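Local coordinates for protein probable ribosomal RNA small subunit methyltransferase (Thermus thermophilus, PDB 3DMH) that probably methylates the exocyclic N2 amino group of a guanosine in 16S ribosomal RNA, with S-adenosylmethionine as the methyl donor, at residues 103-108 / 126-131; 134-139 / 170-175; 198-203 / 242-247; 204-209 / 265-270. All blocks are in the same frame, centred on the assembly; numbering follows the deposited sequence.

Interaction 1 of 4, residues 103-108 / 126-131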
loop_
_atom_site.group_PDB
_atom_site.type_symbol
_atom_site.label_atom_id
_atom_site.label_comp_id
_atom_site.label_asym_id
_atom_site.label_seq_id
_atom_site.Cartn_x
_atom_site.Cartn_y
_atom_site.Cartn_z
ATOM N N ASP A 103 12.568 23.621 -2.433
ATOM C CA ASP A 103 13.523 24.124 -1.447
ATOM C C ASP A 103 13.623 23.214 -0.210
ATOM O O ASP A 103 14.657 23.186 0.475
ATOM C CB ASP A 103 13.104 25.523 -0.999
ATOM C CG ASP A 103 12.873 26.456 -2.161
ATOM O OD1 ASP A 103 13.829 26.683 -2.933
ATOM O OD2 ASP A 103 11.744 26.979 -2.286
ATOM N N LEU A 104 12.550 22.468 0.061
ATOM C CA LEU A 104 12.470 21.633 1.248
ATOM C C LEU A 104 11.749 20.347 0.932
ATOM O O LEU A 104 10.723 20.381 0.257
ATOM C CB LEU A 104 11.694 22.387 2.341
ATOM C CG LEU A 104 11.619 21.751 3.729
ATOM C CD1 LEU A 104 12.977 21.677 4.397
ATOM C CD2 LEU A 104 10.651 22.541 4.622
ATOM N N VAL A 105 12.284 19.230 1.420
ATOM C CA VAL A 105 11.589 17.937 1.299
ATOM C C VAL A 105 11.372 17.366 2.693
ATOM O O VAL A 105 12.230 17.489 3.570
ATOM C CB VAL A 105 12.379 16.950 0.385
ATOM C CG1 VAL A 105 11.756 15.546 0.397
ATOM C CG2 VAL A 105 12.426 17.475 -1.025
ATOM N N VAL A 106 10.207 16.742 2.887
ATOM C CA VAL A 106 9.900 16.032 4.122
ATOM C C VAL A 106 9.742 14.550 3.794
ATOM O O VAL A 106 8.976 14.188 2.900
ATOM C CB VAL A 106 8.620 16.583 4.781
ATOM C CG1 VAL A 106 8.276 15.753 6.020
ATOM C CG2 VAL A 106 8.840 18.073 5.181
ATOM N N LEU A 107 10.488 13.690 4.492
ATOM C CA LEU A 107 10.387 12.246 4.245
ATOM C C LEU A 107 10.411 11.477 5.559
ATOM O O LEU A 107 11.469 11.340 6.213
ATOM C CB LEU A 107 11.513 11.763 3.312
ATOM C CG LEU A 107 11.638 10.259 3.074
ATOM C CD1 LEU A 107 10.383 9.735 2.372
ATOM C CD2 LEU A 107 12.844 10.002 2.225
ATOM N N ALA A 108 9.225 11.028 5.979
ATOM C CA ALA A 108 9.132 9.960 6.966
ATOM C C ALA A 108 9.578 8.676 6.254
ATOM O O ALA A 108 8.987 8.279 5.244
ATOM C CB ALA A 108 7.689 9.832 7.480
ATOM N N ALA A 126 16.705 13.734 -2.985
ATOM C CA ALA A 126 17.928 14.424 -3.422
ATOM C C ALA A 126 17.734 15.112 -4.783
ATOM O O ALA A 126 18.158 16.257 -4.977
ATOM C CB ALA A 126 19.107 13.457 -3.443
ATOM N N ARG A 127 17.067 14.421 -5.705
ATOM C CA ARG A 127 16.778 14.962 -7.034
ATOM C C ARG A 127 15.772 16.118 -7.010
ATOM O O ARG A 127 15.913 17.080 -7.776
ATOM C CB ARG A 127 16.294 13.844 -7.965
ATOM C CG ARG A 127 17.338 12.742 -8.165
ATOM C CD ARG A 127 16.937 11.712 -9.229
ATOM N NE ARG A 127 16.658 12.327 -10.526
ATOM C CZ ARG A 127 17.589 12.615 -11.434
ATOM N NH1 ARG A 127 18.866 12.340 -11.193
ATOM N NH2 ARG A 127 17.238 13.181 -12.582
ATOM N N ALA A 128 14.767 16.027 -6.133
ATOM C CA ALA A 128 13.722 17.042 -6.048
ATOM C C ALA A 128 14.234 18.397 -5.588
ATOM O O ALA A 128 13.675 19.431 -5.961
ATOM C CB ALA A 128 12.611 16.558 -5.108
ATOM N N LEU A 129 15.254 18.375 -4.742
ATOM C CA LEU A 129 15.807 19.581 -4.146
ATOM C C LEU A 129 16.643 20.385 -5.136
ATOM O O LEU A 129 17.423 19.821 -5.904
ATOM C CB LEU A 129 16.670 19.225 -2.920
ATOM C CG LEU A 129 15.906 18.796 -1.648
ATOM C CD1 LEU A 129 16.893 18.303 -0.588
ATOM C CD2 LEU A 129 15.046 19.929 -1.101
ATOM N N ARG A 130 16.496 21.705 -5.094
ATOM C CA ARG A 130 17.479 22.605 -5.701
ATOM C C ARG A 130 18.784 22.484 -4.931
ATOM O O ARG A 130 18.807 22.017 -3.799
ATOM C CB ARG A 130 16.993 24.058 -5.640
ATOM C CG ARG A 130 16.931 24.629 -4.219
ATOM C CD ARG A 130 16.800 26.131 -4.203
ATOM N NE ARG A 130 16.549 26.670 -2.860
ATOM C CZ ARG A 130 17.492 26.948 -1.957
ATOM N NH1 ARG A 130 18.776 26.724 -2.222
ATOM N NH2 ARG A 130 17.149 27.464 -0.781
ATOM N N MET A 131 19.881 22.940 -5.520
ATOM C CA MET A 131 21.114 23.019 -4.760
ATOM C C MET A 131 20.908 23.932 -3.555
ATOM O O MET A 131 20.335 25.016 -3.690
ATOM C CB MET A 131 22.230 23.570 -5.647
ATOM C CG MET A 131 23.649 23.418 -5.075
ATOM S SD MET A 131 24.131 21.714 -4.697
ATOM C CE MET A 131 23.899 20.882 -6.257
#
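Asp103 OD1 is gripped by two arginines: NE of Arg130 reaches it across the contact at 2.7 Å, and Arg48 NH2 forms a second salt bridge to the same oxygen. The Arg130 bond is moderately bent, with an N-H...O angle of 150°, and uses the anti side of the carboxylate. OD1 lies almost in the guanidinium plane, at its NE edge, although the carboxylate is turned 59° from that plane. Extended from CG to NE (chi2 165°), the arginine chain lays its CD 3.3 Å from OD1, while NH1 donates to Met131 O at 2.7 Å. The other carboxylate oxygen, OD2, accepts from Glu47 N, so both ends of this buried acid are held. Next to the ion pair the contact becomes apolar. Leu129 CD2 meets Val105 CG2 at 3.6 Å and rests against Asp103 O at the same distance, and Ala128 CB touches Val105 CG2 more loosely at 4.2 Å. The contact joins the start of strand 102-108 to the C-terminal end of helix 115-128, which gives way at Leu129; this helix is the crossover between the adjacent parallel strands 102-108 and 133-140, a beta-alpha-beta unit of the Rossmann-like sheet.

Interaction 2 of 4, residues 134-139 / 170-175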
loop_
_atom_site.group_PDB
_atom_site.type_symbol
_atom_site.label_atom_id
_atom_site.label_comp_id
_atom_site.label_asym_id
_atom_site.label_seq_id
_atom_site.Cartn_x
_atom_site.Cartn_y
_atom_site.Cartn_z
ATOM N N ARG A 134 16.893 21.681 1.533
ATOM C CA ARG A 134 17.043 20.884 2.756
ATOM C C ARG A 134 16.042 19.728 2.842
ATOM O O ARG A 134 14.963 19.783 2.261
ATOM C CB ARG A 134 16.901 21.771 3.993
ATOM C CG ARG A 134 18.047 22.779 4.112
ATOM C CD ARG A 134 17.839 23.698 5.289
ATOM N NE ARG A 134 18.931 24.656 5.382
ATOM C CZ ARG A 134 19.059 25.553 6.355
ATOM N NH1 ARG A 134 18.151 25.627 7.321
ATOM N NH2 ARG A 134 20.092 26.383 6.355
ATOM N N LEU A 135 16.426 18.691 3.578
ATOM C CA LEU A 135 15.601 17.494 3.734
ATOM C C LEU A 135 15.406 17.201 5.214
ATOM O O LEU A 135 16.378 17.065 5.965
ATOM C CB LEU A 135 16.266 16.289 3.056
ATOM C CG LEU A 135 15.704 14.897 3.368
ATOM C CD1 LEU A 135 14.256 14.721 2.876
ATOM C CD2 LEU A 135 16.588 13.788 2.773
ATOM N N TYR A 136 14.146 17.107 5.633
ATOM C CA TYR A 136 13.816 16.568 6.949
ATOM C C TYR A 136 13.589 15.088 6.768
ATOM O O TYR A 136 12.738 14.690 5.969
ATOM C CB TYR A 136 12.518 17.174 7.497
ATOM C CG TYR A 136 12.691 18.506 8.159
ATOM C CD1 TYR A 136 13.227 18.612 9.449
ATOM C CD2 TYR A 136 12.317 19.671 7.507
ATOM C CE1 TYR A 136 13.387 19.852 10.064
ATOM C CE2 TYR A 136 12.475 20.920 8.105
ATOM C CZ TYR A 136 13.007 21.008 9.376
ATOM O OH TYR A 136 13.143 22.252 9.958
ATOM N N LEU A 137 14.384 14.289 7.473
ATOM C CA LEU A 137 14.330 12.837 7.356
ATOM C C LEU A 137 13.961 12.260 8.712
ATOM O O LEU A 137 14.670 12.472 9.691
ATOM C CB LEU A 137 15.698 12.296 6.900
ATOM C CG LEU A 137 15.733 10.809 6.558
ATOM C CD1 LEU A 137 15.021 10.533 5.240
ATOM C CD2 LEU A 137 17.187 10.345 6.530
ATOM N N ALA A 138 12.852 11.525 8.790
ATOM C CA ALA A 138 12.439 11.005 10.089
ATOM C C ALA A 138 12.309 9.493 10.068
ATOM O O ALA A 138 11.975 8.891 9.049
ATOM C CB ALA A 138 11.104 11.628 10.530
ATOM N N GLY A 139 12.574 8.860 11.204
ATOM C CA GLY A 139 12.400 7.413 11.258
ATOM C C GLY A 139 12.659 6.836 12.630
ATOM O O GLY A 139 12.524 7.529 13.644
ATOM N N VAL A 170 14.360 12.692 14.072
ATOM C CA VAL A 170 14.274 13.562 12.893
ATOM C C VAL A 170 15.643 14.182 12.677
ATOM O O VAL A 170 16.258 14.685 13.632
ATOM C CB VAL A 170 13.268 14.711 13.064
ATOM C CG1 VAL A 170 13.141 15.502 11.748
ATOM C CG2 VAL A 170 11.909 14.192 13.509
ATOM N N ALA A 171 16.115 14.112 11.436
ATOM C CA ALA A 171 17.324 14.794 11.013
ATOM C C ALA A 171 17.037 15.843 9.953
ATOM O O ALA A 171 16.053 15.749 9.210
ATOM C CB ALA A 171 18.345 13.801 10.500
ATOM N N LEU A 172 17.922 16.835 9.887
ATOM C CA LEU A 172 17.870 17.851 8.848
ATOM C C LEU A 172 19.160 17.787 8.036
ATOM O O LEU A 172 20.258 17.720 8.611
ATOM C CB LEU A 172 17.668 19.234 9.468
ATOM C CG LEU A 172 17.452 20.418 8.518
ATOM C CD1 LEU A 172 16.271 20.184 7.560
ATOM C CD2 LEU A 172 17.236 21.685 9.336
ATOM N N LEU A 173 19.013 17.788 6.714
ATOM C CA LEU A 173 20.158 17.705 5.792
ATOM C C LEU A 173 20.119 18.768 4.700
ATOM O O LEU A 173 19.048 19.274 4.358
ATOM C CB LEU A 173 20.239 16.312 5.144
ATOM C CG LEU A 173 20.290 15.060 6.031
ATOM C CD1 LEU A 173 18.901 14.440 6.219
ATOM C CD2 LEU A 173 21.218 14.038 5.419
ATOM N N GLU A 174 21.299 19.086 4.154
ATOM C CA GLU A 174 21.443 20.095 3.102
ATOM C C GLU A 174 21.990 19.466 1.817
ATOM O O GLU A 174 22.957 18.705 1.866
ATOM C CB GLU A 174 22.399 21.202 3.572
ATOM C CG GLU A 174 22.497 22.367 2.617
ATOM C CD GLU A 174 23.401 23.489 3.124
ATOM O OE1 GLU A 174 23.490 23.689 4.356
ATOM O OE2 GLU A 174 24.012 24.179 2.287
ATOM N N LYS A 175 21.391 19.804 0.675
ATOM C CA LYS A 175 21.926 19.372 -0.620
ATOM C C LYS A 175 23.149 20.221 -0.954
ATOM O O LYS A 175 23.039 21.424 -1.208
ATOM C CB LYS A 175 20.881 19.487 -1.735
ATOM C CG LYS A 175 21.344 18.865 -3.057
ATOM C CD LYS A 175 20.229 18.838 -4.085
ATOM C CE LYS A 175 20.733 18.412 -5.443
ATOM N NZ LYS A 175 19.621 18.245 -6.417
#
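Leu172, with CG anti to the backbone N (chi1 -174°), sets CD1 over the centre of the Tyr136 ring, 3.6 Å from the centroid and 4° off the ring normal, a CH-pi contact. Val170 CG1 meets the same ring at its edge, 3.9 Å from CD1 of Tyr136, whose hydroxyl bonds to Glu43 N. On the opposite face of the sheet, covered by helix 145-156, Leu173 CD1 packs on Leu137 CB at 3.9 Å. Backbone bonds pair Leu135 with Leu173 and Leu137 with Ala171 in both directions; the straightest, Ala171 N to Leu137 O, is 2.8 Å long with 174° at the hydrogen. Packing is looser at the partly exposed end, where Arg134 and Glu174 form a non-hydrogen-bonded pair and Arg134 NE stays 4.8 Å from Glu174 OE1, without direct contact. The segments join strand 133-140 to the antiparallel strand 168-174, strands 5 and 7 in chain order, a pairing that belongs to the 3-2-1-4-5-7-6 order of the Rossmann-like class I methyltransferase fold.

Interaction 3 of 4, residues 198-203 / 242-247. With SAM (S-adenosylmethionine), chain D.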
loop_
_atom_site.group_PDB
_atom_site.type_symbol
_atom_site.label_atom_id
_atom_site.label_comp_id
_atom_site.label_asym_id
_atom_site.label_seq_id
_atom_site.Cartn_x
_atom_site.Cartn_y
_atom_site.Cartn_z
ATOM N N TYR A 198 4.192 -17.861 -15.741
ATOM C CA TYR A 198 3.944 -16.423 -15.587
ATOM C C TYR A 198 5.250 -15.690 -15.332
ATOM O O TYR A 198 6.135 -16.205 -14.647
ATOM C CB TYR A 198 2.969 -16.152 -14.430
ATOM C CG TYR A 198 1.631 -16.821 -14.616
ATOM C CD1 TYR A 198 0.588 -16.175 -15.283
ATOM C CD2 TYR A 198 1.419 -18.123 -14.170
ATOM C CE1 TYR A 198 -0.636 -16.802 -15.474
ATOM C CE2 TYR A 198 0.207 -18.756 -14.363
ATOM C CZ TYR A 198 -0.813 -18.099 -15.018
ATOM O OH TYR A 198 -2.015 -18.743 -15.203
ATOM N N THR A 199 5.373 -14.485 -15.887
ATOM C CA THR A 199 6.466 -13.598 -15.524
ATOM C C THR A 199 5.866 -12.385 -14.850
ATOM O O THR A 199 5.203 -11.573 -15.497
ATOM C CB THR A 199 7.299 -13.160 -16.736
ATOM O OG1 THR A 199 7.859 -14.325 -17.361
ATOM C CG2 THR A 199 8.435 -12.253 -16.302
ATOM N N PHE A 200 6.115 -12.279 -13.554
ATOM C CA PHE A 200 5.653 -11.127 -12.785
ATOM C C PHE A 200 6.648 -9.976 -12.836
ATOM O O PHE A 200 7.863 -10.176 -12.930
ATOM C CB PHE A 200 5.341 -11.528 -11.348
ATOM C CG PHE A 200 4.248 -12.548 -11.235
ATOM C CD1 PHE A 200 2.911 -12.167 -11.271
ATOM C CD2 PHE A 200 4.551 -13.900 -11.123
ATOM C CE1 PHE A 200 1.892 -13.112 -11.172
ATOM C CE2 PHE A 200 3.547 -14.860 -11.033
ATOM C CZ PHE A 200 2.207 -14.465 -11.049
ATOM N N HIS A 201 6.112 -8.760 -12.772
ATOM C CA HIS A 201 6.903 -7.541 -12.862
ATOM C C HIS A 201 6.456 -6.666 -11.730
ATOM O O HIS A 201 5.261 -6.529 -11.486
ATOM C CB HIS A 201 6.625 -6.814 -14.167
ATOM C CG HIS A 201 7.249 -7.470 -15.354
ATOM N ND1 HIS A 201 6.728 -8.601 -15.952
ATOM C CD2 HIS A 201 8.379 -7.173 -16.036
ATOM C CE1 HIS A 201 7.502 -8.956 -16.964
ATOM N NE2 HIS A 201 8.511 -8.108 -17.034
ATOM N N HIS A 202 7.415 -6.087 -11.032
ATOM C CA HIS A 202 7.049 -5.190 -9.940
ATOM C C HIS A 202 8.083 -4.140 -9.600
ATOM O O HIS A 202 9.292 -4.293 -9.847
ATOM C CB HIS A 202 6.645 -5.990 -8.695
ATOM C CG HIS A 202 7.742 -6.835 -8.140
ATOM N ND1 HIS A 202 8.804 -6.304 -7.439
ATOM C CD2 HIS A 202 7.947 -8.173 -8.184
ATOM C CE1 HIS A 202 9.614 -7.279 -7.073
ATOM N NE2 HIS A 202 9.120 -8.422 -7.515
ATOM N N LEU A 203 7.560 -3.049 -9.041
ATOM C CA LEU A 203 8.356 -1.969 -8.490
ATOM C C LEU A 203 8.730 -2.291 -7.039
ATOM O O LEU A 203 8.269 -3.310 -6.482
ATOM C CB LEU A 203 7.562 -0.656 -8.568
ATOM C CG LEU A 203 7.321 -0.111 -9.977
ATOM C CD1 LEU A 203 6.189 0.921 -9.925
ATOM C CD2 LEU A 203 8.573 0.539 -10.526
ATOM N N ALA A 242 -4.948 -6.837 -4.719
ATOM C CA ALA A 242 -4.414 -7.661 -5.832
ATOM C C ALA A 242 -2.887 -7.705 -5.907
ATOM O O ALA A 242 -2.318 -8.642 -6.515
ATOM C CB ALA A 242 -5.012 -7.209 -7.205
ATOM N N GLY A 243 -2.198 -6.729 -5.315
ATOM C CA GLY A 243 -0.736 -6.710 -5.404
ATOM C C GLY A 243 -0.228 -6.685 -6.837
ATOM O O GLY A 243 -0.886 -6.092 -7.700
ATOM N N TYR A 244 0.927 -7.311 -7.104
ATOM C CA TYR A 244 1.421 -7.394 -8.502
ATOM C C TYR A 244 0.740 -8.506 -9.332
ATOM O O TYR A 244 1.089 -8.734 -10.490
ATOM C CB TYR A 244 2.947 -7.528 -8.563
ATOM C CG TYR A 244 3.464 -8.749 -7.873
ATOM C CD1 TYR A 244 3.296 -10.025 -8.426
ATOM C CD2 TYR A 244 4.138 -8.629 -6.663
ATOM C CE1 TYR A 244 3.794 -11.152 -7.773
ATOM C CE2 TYR A 244 4.648 -9.747 -6.014
ATOM C CZ TYR A 244 4.454 -10.991 -6.559
ATOM O OH TYR A 244 4.939 -12.078 -5.891
ATOM N N GLY A 245 -0.234 -9.190 -8.730
ATOM C CA GLY A 245 -1.070 -10.112 -9.481
ATOM C C GLY A 245 -0.891 -11.606 -9.320
ATOM O O GLY A 245 -1.285 -12.355 -10.212
ATOM N N ALA A 246 -0.372 -12.050 -8.170
ATOM C CA ALA A 246 -0.194 -13.501 -7.951
ATOM C C ALA A 246 -1.496 -14.290 -8.123
ATOM O O ALA A 246 -1.481 -15.396 -8.657
ATOM C CB ALA A 246 0.432 -13.784 -6.589
ATOM N N LEU A 247 -2.623 -13.722 -7.685
ATOM C CA LEU A 247 -3.946 -14.344 -7.924
ATOM C C LEU A 247 -4.571 -13.869 -9.236
ATOM O O LEU A 247 -5.215 -14.640 -9.954
ATOM C CB LEU A 247 -4.915 -14.061 -6.769
ATOM C CG LEU A 247 -4.431 -14.434 -5.366
ATOM C CD1 LEU A 247 -5.463 -14.074 -4.304
ATOM C CD2 LEU A 247 -4.076 -15.924 -5.261
HETATM N N SAM D . -2.942 -10.614 -3.797
HETATM C CA SAM D . -1.454 -10.409 -3.730
HETATM C C SAM D . -0.780 -11.752 -3.552
HETATM O O SAM D . -1.521 -12.698 -3.252
HETATM O OXT SAM D . 0.453 -11.844 -3.672
HETATM C CB SAM D . -1.068 -9.509 -2.553
HETATM C CG SAM D . -1.477 -10.014 -1.167
HETATM S SD SAM D . -0.854 -8.921 0.150
HETATM C CE SAM D . -0.858 -10.038 1.582
HETATM C "C5'" SAM D . -2.243 -7.834 0.583
HETATM C "C4'" SAM D . -2.436 -6.712 -0.426
HETATM O "O4'" SAM D . -3.480 -5.905 0.114
HETATM C "C3'" SAM D . -1.209 -5.817 -0.645
HETATM O "O3'" SAM D . -0.857 -5.734 -2.020
HETATM C "C2'" SAM D . -1.649 -4.471 -0.061
HETATM O "O2'" SAM D . -1.054 -3.331 -0.651
HETATM C "C1'" SAM D . -3.156 -4.586 -0.278
HETATM N N9 SAM D . -3.889 -3.624 0.523
HETATM C C8 SAM D . -3.573 -3.104 1.775
HETATM N N7 SAM D . -4.557 -2.256 2.164
HETATM C C5 SAM D . -5.493 -2.219 1.151
HETATM C C6 SAM D . -6.682 -1.505 0.963
HETATM N N6 SAM D . -7.117 -0.623 1.874
HETATM N N1 SAM D . -7.386 -1.723 -0.198
HETATM C C2 SAM D . -6.942 -2.600 -1.163
HETATM N N3 SAM D . -5.736 -3.279 -1.029
HETATM C C4 SAM D . -5.057 -3.081 0.124
HETATM O O HOH W 1 3.162 -8.290 -12.307
#
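Tyr244 and His202 both place CG between the backbone N and the carbonyl carbon (chi1 60° and 62°), and the two side chains lie side by side, pointing the same way. His202 CD2 lies over one face of the Tyr244 ring, near the rim and 4.1 Å above the plane; the rings are close to parallel but displaced, with centroids 5.3 Å apart. The Phe200 and Tyr244 side chains cross at about a right angle; their ring planes, 62° apart, make an offset edge-to-face pair in which the Tyr244 edge is directed at the phenyl face, with Tyr244 CD1 3.6 Å from Phe200 CD1. The phenyl ring's own edge reaches the backbone, Phe200 CE1 lying 3.4 Å from Gly245 O. Tyr244 and Gly245 belong to the glycine-rich loop after strand 236-240, strand 1 of the sheet's 3-2-1-4-5-7-6 order, the motif that cradles S-adenosylmethionine. Here the chain makes a type II' turn from Ala242 to Gly245, and Gly243, at positive phi, passes its CA 3.5 Å from O3' of the cofactor. Ala246 CB lies equally close to the cofactor carboxylate oxygen OXT. A water links the two backbones, accepting from His201 N at 3.0 Å and donating to Tyr244 O at 2.8 Å. The cluster's polar ends are tied to the loop after strand 196-202, Tyr244 OH being hydrogen-bonded to Ser208 O and His202 NE2 to Gly210 N.

Interaction 4 of 4, residues 204-209 / 265-270. With SAM (S-adenosylmethionine), chain D.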
loop_
_atom_site.group_PDB
_atom_site.type_symbol
_atom_site.label_atom_id
_atom_site.label_comp_id
_atom_site.label_asym_id
_atom_site.label_seq_id
_atom_site.Cartn_x
_atom_site.Cartn_y
_atom_site.Cartn_z
ATOM N N PRO A 204 9.586 -1.447 -6.421
ATOM C CA PRO A 204 9.942 -1.720 -5.033
ATOM C C PRO A 204 8.765 -1.584 -4.070
ATOM O O PRO A 204 7.824 -0.817 -4.329
ATOM C CB PRO A 204 10.978 -0.633 -4.705
ATOM C CG PRO A 204 11.491 -0.141 -6.011
ATOM C CD PRO A 204 10.318 -0.281 -6.961
ATOM N N GLY A 205 8.825 -2.363 -2.991
ATOM C CA GLY A 205 7.933 -2.171 -1.843
ATOM C C GLY A 205 6.697 -3.050 -1.846
ATOM O O GLY A 205 5.929 -3.085 -0.858
ATOM N N VAL A 206 6.468 -3.742 -2.957
ATOM C CA VAL A 206 5.284 -4.600 -3.080
ATOM C C VAL A 206 5.353 -5.772 -2.110
ATOM O O VAL A 206 6.458 -6.176 -1.667
ATOM C CB VAL A 206 5.104 -5.135 -4.531
ATOM C CG1 VAL A 206 4.998 -3.980 -5.507
ATOM C CG2 VAL A 206 6.259 -6.078 -4.900
ATOM N N PHE A 207 4.180 -6.308 -1.775
ATOM C CA PHE A 207 4.153 -7.533 -0.970
ATOM C C PHE A 207 4.767 -8.681 -1.769
ATOM O O PHE A 207 4.451 -8.873 -2.954
ATOM C CB PHE A 207 2.716 -7.893 -0.600
ATOM C CG PHE A 207 2.595 -9.214 0.101
ATOM C CD1 PHE A 207 2.958 -9.327 1.431
ATOM C CD2 PHE A 207 2.114 -10.345 -0.572
ATOM C CE1 PHE A 207 2.854 -10.555 2.100
ATOM C CE2 PHE A 207 1.997 -11.576 0.081
ATOM C CZ PHE A 207 2.372 -11.668 1.425
ATOM N N SER A 208 5.610 -9.461 -1.101
ATOM C CA SER A 208 6.187 -10.675 -1.686
ATOM C C SER A 208 6.961 -10.430 -2.980
ATOM O O SER A 208 6.799 -11.141 -3.971
ATOM C CB SER A 208 5.144 -11.784 -1.858
ATOM O OG SER A 208 5.806 -13.035 -2.066
ATOM N N ALA A 209 7.849 -9.439 -2.938
ATOM C CA ALA A 209 8.755 -9.170 -4.042
ATOM C C ALA A 209 9.563 -10.417 -4.394
ATOM O O ALA A 209 10.033 -11.124 -3.501
ATOM C CB ALA A 209 9.709 -8.048 -3.656
ATOM N N LEU A 265 -0.339 2.428 -5.097
ATOM C CA LEU A 265 -0.031 2.761 -6.475
ATOM C C LEU A 265 1.101 1.934 -7.077
ATOM O O LEU A 265 1.017 1.527 -8.240
ATOM C CB LEU A 265 0.325 4.246 -6.608
ATOM C CG LEU A 265 0.637 4.764 -8.004
ATOM C CD1 LEU A 265 -0.540 4.553 -8.936
ATOM C CD2 LEU A 265 1.006 6.213 -7.932
ATOM N N ALA A 266 2.178 1.722 -6.313
ATOM C CA ALA A 266 3.319 0.948 -6.864
ATOM C C ALA A 266 2.842 -0.455 -7.263
ATOM O O ALA A 266 3.238 -1.001 -8.299
ATOM C CB ALA A 266 4.458 0.889 -5.852
ATOM N N SER A 267 1.968 -1.037 -6.446
ATOM C CA SER A 267 1.421 -2.350 -6.705
ATOM C C SER A 267 0.470 -2.354 -7.901
ATOM O O SER A 267 0.505 -3.275 -8.724
ATOM C CB SER A 267 0.725 -2.890 -5.453
ATOM O OG SER A 267 1.707 -3.166 -4.450
ATOM N N VAL A 268 -0.360 -1.317 -8.026
ATOM C CA VAL A 268 -1.251 -1.190 -9.183
ATOM C C VAL A 268 -0.434 -1.175 -10.479
ATOM O O VAL A 268 -0.748 -1.892 -11.444
ATOM C CB VAL A 268 -2.084 0.093 -9.100
ATOM C CG1 VAL A 268 -2.851 0.356 -10.403
ATOM C CG2 VAL A 268 -3.045 0.002 -7.936
ATOM N N LEU A 269 0.618 -0.361 -10.505
ATOM C CA LEU A 269 1.462 -0.257 -11.714
ATOM C C LEU A 269 2.163 -1.571 -12.008
ATOM O O LEU A 269 2.339 -1.954 -13.168
ATOM C CB LEU A 269 2.505 0.846 -11.568
ATOM C CG LEU A 269 1.900 2.255 -11.430
ATOM C CD1 LEU A 269 2.967 3.268 -11.041
ATOM C CD2 LEU A 269 1.203 2.701 -12.721
ATOM N N SER A 270 2.552 -2.264 -10.942
ATOM C CA SER A 270 3.156 -3.598 -11.078
ATOM C C SER A 270 2.211 -4.597 -11.729
ATOM O O SER A 270 2.596 -5.287 -12.685
ATOM C CB SER A 270 3.616 -4.112 -9.721
ATOM O OG SER A 270 4.595 -3.245 -9.169
HETATM N N SAM D . -2.942 -10.614 -3.797
HETATM C CA SAM D . -1.454 -10.409 -3.730
HETATM C C SAM D . -0.780 -11.752 -3.552
HETATM O O SAM D . -1.521 -12.698 -3.252
HETATM O OXT SAM D . 0.453 -11.844 -3.672
HETATM C CB SAM D . -1.068 -9.509 -2.553
HETATM C CG SAM D . -1.477 -10.014 -1.167
HETATM S SD SAM D . -0.854 -8.921 0.150
HETATM C CE SAM D . -0.858 -10.038 1.582
HETATM C "C5'" SAM D . -2.243 -7.834 0.583
HETATM C "C4'" SAM D . -2.436 -6.712 -0.426
HETATM O "O4'" SAM D . -3.480 -5.905 0.114
HETATM C "C3'" SAM D . -1.209 -5.817 -0.645
HETATM O "O3'" SAM D . -0.857 -5.734 -2.020
HETATM C "C2'" SAM D . -1.649 -4.471 -0.061
HETATM O "O2'" SAM D . -1.054 -3.331 -0.651
HETATM C "C1'" SAM D . -3.156 -4.586 -0.278
HETATM N N9 SAM D . -3.889 -3.624 0.523
HETATM C C8 SAM D . -3.573 -3.104 1.775
HETATM N N7 SAM D . -4.557 -2.256 2.164
HETATM C C5 SAM D . -5.493 -2.219 1.151
HETATM C C6 SAM D . -6.682 -1.505 0.963
HETATM N N6 SAM D . -7.117 -0.623 1.874
HETATM N N1 SAM D . -7.386 -1.723 -0.198
HETATM C C2 SAM D . -6.942 -2.600 -1.163
HETATM N N3 SAM D . -5.736 -3.279 -1.029
HETATM C C4 SAM D . -5.057 -3.081 0.124
HETATM O O HOH W 2 1.685 -5.483 -3.016
#
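The cofactor pocket is walled here by the loop 204-209 and the first turns of helix 265-277, which meet through Val206 and two serines. Val206 CG1, anti to the carbonyl carbon (chi1 -58°), touches Ser267 OG at 3.6 Å and Ser270 OG at 3.8 Å. No direct hydrogen bond joins the segments; a water does so instead, donating to Ser267 OG at 2.7 Å, accepting from Phe207 N at 2.9 Å, and bonding to O3' of S-adenosylmethionine. Ser267 OG is also hydrogen-bonded to Asp264 OD2, just before the helix. The helix follows strand 257-262, whose Glu262 binds the cofactor, an acidic position characteristic of class I methyltransferases. Phe207 puts one ring face against the sulfonium end of the cofactor: the methyl carbon CE stands 3.4 Å above the plane, over the ring centre, and SD is 3.4 Å from Phe207 CD2, a placement in which the ring could help to stabilise the positive sulfur. Ser270 OG donates to Ala266 O at 2.8 Å, across the carbonyl plane from Ser270 N, and accepts from Leu203 N.

How the interactions relate
The four contacts come from two halves of one chain, each built on a seven-stranded sheet with the same strand order. Interactions 1 and 2 follow each other along the chain in the first half, their centres 9 Å apart; they share that sheet through the neighbouring strands 102-108 and 133-140, and Lys175 NZ bonds to Leu129 O between them. Both lie away from the cofactor and guanosine sites. Interactions 3 and 4, with centres 8 Å apart, alternate along the chain: strand 196-202 and the loop after it meet first the glycine-rich loop, then helix 265-277. Both touch S-adenosylmethionine, whose site lies largely in the second half; interaction 1 is about 24 Å from interaction 4 between centres.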